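Long-range contacts in lipoxygenase (Cyanothece sp., PDB 5EK8), which probably adds molecular oxygen to polyunsaturated fatty acids, acting as a 9R-lipoxygenase with a non-heme iron: residues D280-D285 and L425-E430; M275-D280 and R347-F352. All coordinates share one frame; numbering follows the deposited sequence.

Interaction 1: D280-D285 and L425-E430; sequences DNYEKD and LQMCTE. With NA (sodium ion), chain C.
Asn281 meets helix 421-432 through both its backbone and its side chain. Its carbonyl O accepts a hydrogen bond from Gln426 NE2 at 2.9 Å, the donor standing above the carbonyl plane. Gln426 gets there with an extended chain, its CG anti to the backbone N (chi1 -179°). The same NE2 also donates to Glu430 OE2, one helical turn along, in a straighter bond (158°). Asn281 ND2 turns to that carboxylate oxygen as well, at 2.7 Å but in a bent, weak bond, so two amides converge on OE2. The Tyr282 ring lies between two aliphatic groups: Asn281 CB over its centre on one face, and on the opposite face Met427 CG, displaced toward the rim and 3.9 Å from the centroid in a CH-pi contact. Met427 SD, 4.9 Å from that centroid, adds a Met-aromatic contact. At the far end of the ring Tyr282 OH is hydrogen-bonded to Ile505 N; its separation from Glu430 OE1 is too short to interpret. In the lipoxygenase fold this loop, running from strand 272-277 to strand 291-300, thus packs against a helix lying close to the iron-bearing helix 337-377. Further along, Glu283 OE1 is hydrogen-bonded to Thr420 OG1 just before helix 421-432. Lys284 NZ donates to Asp285 O. Asp285 OD1 coordinates the sodium ion at 2.5 Å; the carbonyl oxygens of Val414, Gly417 and Leu419 also bind the ion.

Interaction 2: M275-D280 and R347-F352; sequences MSFIWD and RTAALF
Phe277 and Trp279, where strand 272-277 of the six-stranded antiparallel sheet runs out into loop, pack on Ala349, Ala350 and Phe352 of helix 337-377, the long lipoxygenase helix that carries the iron ligands His359 and His364 further on. A strand end and the loop after it thus rest on a helix, without hydrogen bonds between the two, and the two alanines let the aromatic rings come close to the helix backbone. The Phe277 ring sets one face over Ala349 C, and its CE2 touches Ala350 CA and CB, both at 3.9 Å. Ala349 CB meets rings from two residues, with Phe277 CD2 at 4.2 Å and Trp279 CZ2 at 4.0 Å, while strand 291-300 also reaches this methyl through Val293. The backbone around Trp279 is fixed from outside: its N is hydrogen-bonded to Asn292 OD1 and its O to Arg314 NH1, whereas the indole NE1 makes a weak bond to His291 O. The benzo part of the indole makes the closest approaches to the helix. Ala349 O lies near the plane of the indole at its edge, 3.8 Å from CZ2. With CG anti to the backbone N (chi1 175°), Phe352 holds its ring where Trp279 CZ3 lies at the edge, near the ring plane. The six-membered ring of Trp279 is inclined to it by 41°, with centroids 5.5 Å apart. The nearest atoms of that pair are Trp279 CH2 and Phe352 CD2, at 3.5 Å.

Interactions 1 and 2 lie with their centres about 12 Å apart on one side of the chain's centre, and they share Asp280. Along the chain 275-280 runs directly into 280-285, followed by 347-352 on helix 337-377 and then 425-430 on helix 421-432, so the two contacts cross. One continuous piece of chain, leaving strand 272-277, therefore packs on helix 337-377 and, from Trp279 onward, also on helix 421-432. Met427 joins the two contacts, its SD 3.6 Å from Phe352 CE2 and its CE 3.6 Å from Trp279 CZ3. The result is continuous packing from the sheet across both helices; the side chains of Met427 and Phe352 each lie about 10 Å from that of the iron ligand His359.

Interaction 1: D280-D285 and L425-E430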
loop_
_atom_site.group_PDB
_atom_site.type_symbol
_atom_site.label_atom_id
_atom_site.label_comp_id
_atom_site.label_asym_id
_atom_site.label_seq_id
_atom_site.Cartn_x
_atom_site.Cartn_y
_atom_site.Cartn_z
ATOM N N ASP A 280 15.779 15.327 14.233
ATOM C CA ASP A 280 17.219 15.595 14.231
ATOM C C ASP A 280 17.969 14.759 13.191
ATOM O O ASP A 280 19.045 15.143 12.725
ATOM C CB ASP A 280 17.814 15.342 15.617
ATOM C CG ASP A 280 17.261 16.279 16.667
ATOM O OD1 ASP A 280 17.279 15.916 17.862
ATOM O OD2 ASP A 280 16.798 17.377 16.296
ATOM N N ASN A 281 17.373 13.629 12.818
ATOM C CA ASN A 281 17.966 12.691 11.870
ATOM C C ASN A 281 17.829 13.080 10.395
ATOM O O ASN A 281 18.443 12.460 9.527
ATOM C CB ASN A 281 17.336 11.314 12.067
ATOM C CG ASN A 281 18.356 10.238 12.319
ATOM O OD1 ASN A 281 19.427 10.492 12.874
ATOM N ND2 ASN A 281 18.032 9.021 11.910
ATOM N N TYR A 282 17.021 14.096 10.107
ATOM C CA TYR A 282 16.582 14.329 8.731
ATOM C C TYR A 282 16.905 15.711 8.175
ATOM O O TYR A 282 17.029 16.691 8.914
ATOM C CB TYR A 282 15.080 14.070 8.637
ATOM C CG TYR A 282 14.700 12.778 9.313
ATOM C CD1 TYR A 282 15.056 11.556 8.756
ATOM C CD2 TYR A 282 14.015 12.773 10.521
ATOM C CE1 TYR A 282 14.732 10.363 9.373
ATOM C CE2 TYR A 282 13.678 11.579 11.148
ATOM C CZ TYR A 282 14.044 10.378 10.569
ATOM O OH TYR A 282 13.719 9.189 11.181
ATOM N N GLU A 283 17.052 15.767 6.856
ATOM C CA GLU A 283 17.373 17.005 6.165
ATOM C C GLU A 283 16.127 17.862 5.927
ATOM O O GLU A 283 15.187 17.442 5.250
ATOM C CB GLU A 283 18.063 16.699 4.836
ATOM C CG GLU A 283 18.677 17.909 4.168
ATOM C CD GLU A 283 19.182 17.610 2.771
ATOM O OE1 GLU A 283 18.889 16.511 2.254
ATOM O OE2 GLU A 283 19.870 18.477 2.191
ATOM N N LYS A 284 16.127 19.062 6.498
ATOM C CA LYS A 284 15.049 20.019 6.296
ATOM C C LYS A 284 15.193 20.665 4.928
ATOM O O LYS A 284 16.314 20.917 4.483
ATOM C CB LYS A 284 15.063 21.092 7.392
ATOM C CG LYS A 284 13.837 21.982 7.401
ATOM C CD LYS A 284 13.819 22.921 8.595
ATOM C CE LYS A 284 14.839 24.029 8.446
ATOM N NZ LYS A 284 14.604 24.855 7.237
ATOM N N ASP A 285 14.069 20.931 4.257
ATOM C CA ASP A 285 14.113 21.701 3.016
ATOM C C ASP A 285 14.258 23.174 3.371
ATOM O O ASP A 285 14.247 23.536 4.545
ATOM C CB ASP A 285 12.875 21.447 2.128
ATOM C CG ASP A 285 11.557 21.941 2.746
ATOM O OD1 ASP A 285 10.630 21.113 2.884
ATOM O OD2 ASP A 285 11.421 23.146 3.050
ATOM N N LEU A 425 12.617 9.839 2.298
ATOM C CA LEU A 425 13.101 8.511 1.954
ATOM C C LEU A 425 13.746 7.854 3.162
ATOM O O LEU A 425 13.485 6.692 3.458
ATOM C CB LEU A 425 14.103 8.573 0.806
ATOM C CG LEU A 425 14.556 7.202 0.307
ATOM C CD1 LEU A 425 13.366 6.439 -0.263
ATOM C CD2 LEU A 425 15.684 7.348 -0.720
ATOM N N GLN A 426 14.572 8.613 3.870
ATOM C CA GLN A 426 15.272 8.071 5.023
ATOM C C GLN A 426 14.298 7.620 6.106
ATOM O O GLN A 426 14.523 6.594 6.745
ATOM C CB GLN A 426 16.250 9.088 5.593
ATOM C CG GLN A 426 17.033 8.577 6.781
ATOM C CD GLN A 426 17.946 9.636 7.337
ATOM O OE1 GLN A 426 18.635 10.327 6.586
ATOM N NE2 GLN A 426 17.945 9.791 8.657
ATOM N N MET A 427 13.215 8.374 6.303
ATOM C CA MET A 427 12.172 7.938 7.232
ATOM C C MET A 427 11.672 6.568 6.804
ATOM O O MET A 427 11.576 5.619 7.616
ATOM C CB MET A 427 11.003 8.925 7.279
ATOM C CG MET A 427 11.332 10.292 7.856
ATOM S SD MET A 427 9.890 11.383 7.885
ATOM C CE MET A 427 8.869 10.566 9.110
ATOM N N CYS A 428 11.383 6.466 5.510
ATOM C CA CYS A 428 10.803 5.238 4.976
ATOM C C CYS A 428 11.710 4.025 5.139
ATOM O O CYS A 428 11.295 3.007 5.699
ATOM C CB CYS A 428 10.449 5.429 3.507
ATOM S SG CYS A 428 9.114 6.609 3.259
ATOM N N THR A 429 12.942 4.139 4.648
ATOM C CA THR A 429 13.922 3.058 4.743
ATOM C C THR A 429 14.177 2.679 6.198
ATOM O O THR A 429 14.242 1.487 6.533
ATOM C CB THR A 429 15.267 3.433 4.071
ATOM O OG1 THR A 429 15.789 4.638 4.649
ATOM C CG2 THR A 429 15.087 3.625 2.574
ATOM N N GLU A 430 14.313 3.693 7.053
ATOM C CA GLU A 430 14.464 3.469 8.490
ATOM C C GLU A 430 13.392 2.532 9.036
ATOM O O GLU A 430 13.714 1.477 9.588
ATOM C CB GLU A 430 14.427 4.788 9.265
ATOM C CG GLU A 430 15.785 5.446 9.441
ATOM C CD GLU A 430 15.690 6.836 10.045
ATOM O OE1 GLU A 430 14.598 7.204 10.526
ATOM O OE2 GLU A 430 16.706 7.565 10.038
HETATM NA NA NA C . 9.981 19.605 0.943
#

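Interaction 2: M275-D280 and R347-F352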
loop_
_atom_site.group_PDB
_atom_site.type_symbol
_atom_site.label_atom_id
_atom_site.label_comp_id
_atom_site.label_asym_id
_atom_site.label_seq_id
_atom_site.Cartn_x
_atom_site.Cartn_y
_atom_site.Cartn_z
ATOM N N MET A 275 3.936 11.581 23.459
ATOM C CA MET A 275 4.263 11.210 22.091
ATOM C C MET A 275 5.330 12.158 21.542
ATOM O O MET A 275 5.234 13.380 21.689
ATOM C CB MET A 275 3.017 11.220 21.206
ATOM C CG MET A 275 3.247 10.707 19.783
ATOM S SD MET A 275 3.229 8.909 19.600
ATOM C CE MET A 275 4.917 8.465 20.018
ATOM N N SER A 276 6.354 11.580 20.926
ATOM C CA SER A 276 7.517 12.340 20.503
ATOM C C SER A 276 7.687 12.314 18.997
ATOM O O SER A 276 7.658 11.252 18.370
ATOM C CB SER A 276 8.786 11.793 21.164
ATOM O OG SER A 276 8.666 11.747 22.575
ATOM N N PHE A 277 7.879 13.492 18.424
ATOM C CA PHE A 277 8.315 13.594 17.046
ATOM C C PHE A 277 9.590 14.427 16.989
ATOM O O PHE A 277 9.561 15.643 17.194
ATOM C CB PHE A 277 7.218 14.195 16.170
ATOM C CG PHE A 277 5.992 13.331 16.068
ATOM C CD1 PHE A 277 6.065 12.066 15.502
ATOM C CD2 PHE A 277 4.765 13.783 16.537
ATOM C CE1 PHE A 277 4.947 11.267 15.411
ATOM C CE2 PHE A 277 3.640 12.989 16.447
ATOM C CZ PHE A 277 3.728 11.730 15.881
ATOM N N ILE A 278 10.705 13.748 16.731
ATOM C CA ILE A 278 12.016 14.387 16.654
ATOM C C ILE A 278 12.647 14.151 15.284
ATOM O O ILE A 278 12.724 13.019 14.808
ATOM C CB ILE A 278 12.969 13.873 17.757
ATOM C CG1 ILE A 278 12.591 14.470 19.114
ATOM C CG2 ILE A 278 14.403 14.229 17.428
ATOM C CD1 ILE A 278 11.661 13.605 19.923
ATOM N N TRP A 279 13.105 15.230 14.661
ATOM C CA TRP A 279 13.549 15.186 13.273
ATOM C C TRP A 279 15.044 15.455 13.131
ATOM O O TRP A 279 15.521 15.762 12.038
ATOM C CB TRP A 279 12.753 16.197 12.439
ATOM C CG TRP A 279 11.283 16.149 12.716
ATOM C CD1 TRP A 279 10.606 16.838 13.686
ATOM C CD2 TRP A 279 10.304 15.363 12.027
ATOM N NE1 TRP A 279 9.266 16.527 13.641
ATOM C CE2 TRP A 279 9.056 15.624 12.631
ATOM C CE3 TRP A 279 10.362 14.463 10.958
ATOM C CZ2 TRP A 279 7.877 15.019 12.201
ATOM C CZ3 TRP A 279 9.188 13.860 10.534
ATOM C CH2 TRP A 279 7.963 14.144 11.152
ATOM N N ASP A 280 15.779 15.327 14.233
ATOM C CA ASP A 280 17.219 15.595 14.231
ATOM C C ASP A 280 17.969 14.759 13.191
ATOM O O ASP A 280 19.045 15.143 12.725
ATOM C CB ASP A 280 17.814 15.342 15.617
ATOM C CG ASP A 280 17.261 16.279 16.667
ATOM O OD1 ASP A 280 17.279 15.916 17.862
ATOM O OD2 ASP A 280 16.798 17.377 16.296
ATOM N N ARG A 347 -0.114 18.766 15.402
ATOM C CA ARG A 347 -0.974 18.151 14.391
ATOM C C ARG A 347 -0.262 17.973 13.055
ATOM O O ARG A 347 -0.413 16.947 12.391
ATOM C CB ARG A 347 -2.241 18.978 14.181
ATOM C CG ARG A 347 -3.371 18.630 15.115
ATOM C CD ARG A 347 -4.681 19.168 14.577
ATOM N NE ARG A 347 -4.706 20.629 14.497
ATOM C CZ ARG A 347 -5.030 21.424 15.511
ATOM N NH1 ARG A 347 -5.355 20.902 16.688
ATOM N NH2 ARG A 347 -5.025 22.740 15.352
ATOM N N THR A 348 0.514 18.977 12.665
ATOM C CA THR A 348 1.204 18.938 11.382
ATOM C C THR A 348 2.352 17.933 11.404
ATOM O O THR A 348 2.564 17.191 10.432
ATOM C CB THR A 348 1.749 20.318 10.993
ATOM O OG1 THR A 348 2.604 20.800 12.038
ATOM C CG2 THR A 348 0.608 21.299 10.781
ATOM N N ALA A 349 3.096 17.907 12.505
ATOM C CA ALA A 349 4.153 16.905 12.636
ATOM C C ALA A 349 3.543 15.504 12.574
ATOM O O ALA A 349 4.100 14.592 11.952
ATOM C CB ALA A 349 4.935 17.100 13.926
ATOM N N ALA A 350 2.376 15.355 13.191
ATOM C CA ALA A 350 1.686 14.073 13.238
ATOM C C ALA A 350 1.127 13.697 11.874
ATOM O O ALA A 350 0.993 12.516 11.560
ATOM C CB ALA A 350 0.578 14.105 14.274
ATOM N N LEU A 351 0.804 14.698 11.064
ATOM C CA LEU A 351 0.226 14.433 9.752
ATOM C C LEU A 351 1.317 14.026 8.773
ATOM O O LEU A 351 1.155 13.071 8.012
ATOM C CB LEU A 351 -0.536 15.648 9.215
ATOM C CG LEU A 351 -1.336 15.372 7.937
ATOM C CD1 LEU A 351 -2.634 14.684 8.276
ATOM C CD2 LEU A 351 -1.600 16.644 7.148
ATOM N N PHE A 352 2.431 14.753 8.785
ATOM C CA PHE A 352 3.547 14.385 7.923
ATOM C C PHE A 352 4.110 13.019 8.318
ATOM O O PHE A 352 4.354 12.169 7.452
ATOM C CB PHE A 352 4.653 15.437 7.956
ATOM C CG PHE A 352 5.877 15.038 7.180
ATOM C CD1 PHE A 352 5.820 14.897 5.801
ATOM C CD2 PHE A 352 7.077 14.786 7.828
ATOM C CE1 PHE A 352 6.938 14.523 5.080
ATOM C CE2 PHE A 352 8.200 14.411 7.113
ATOM C CZ PHE A 352 8.129 14.280 5.734
#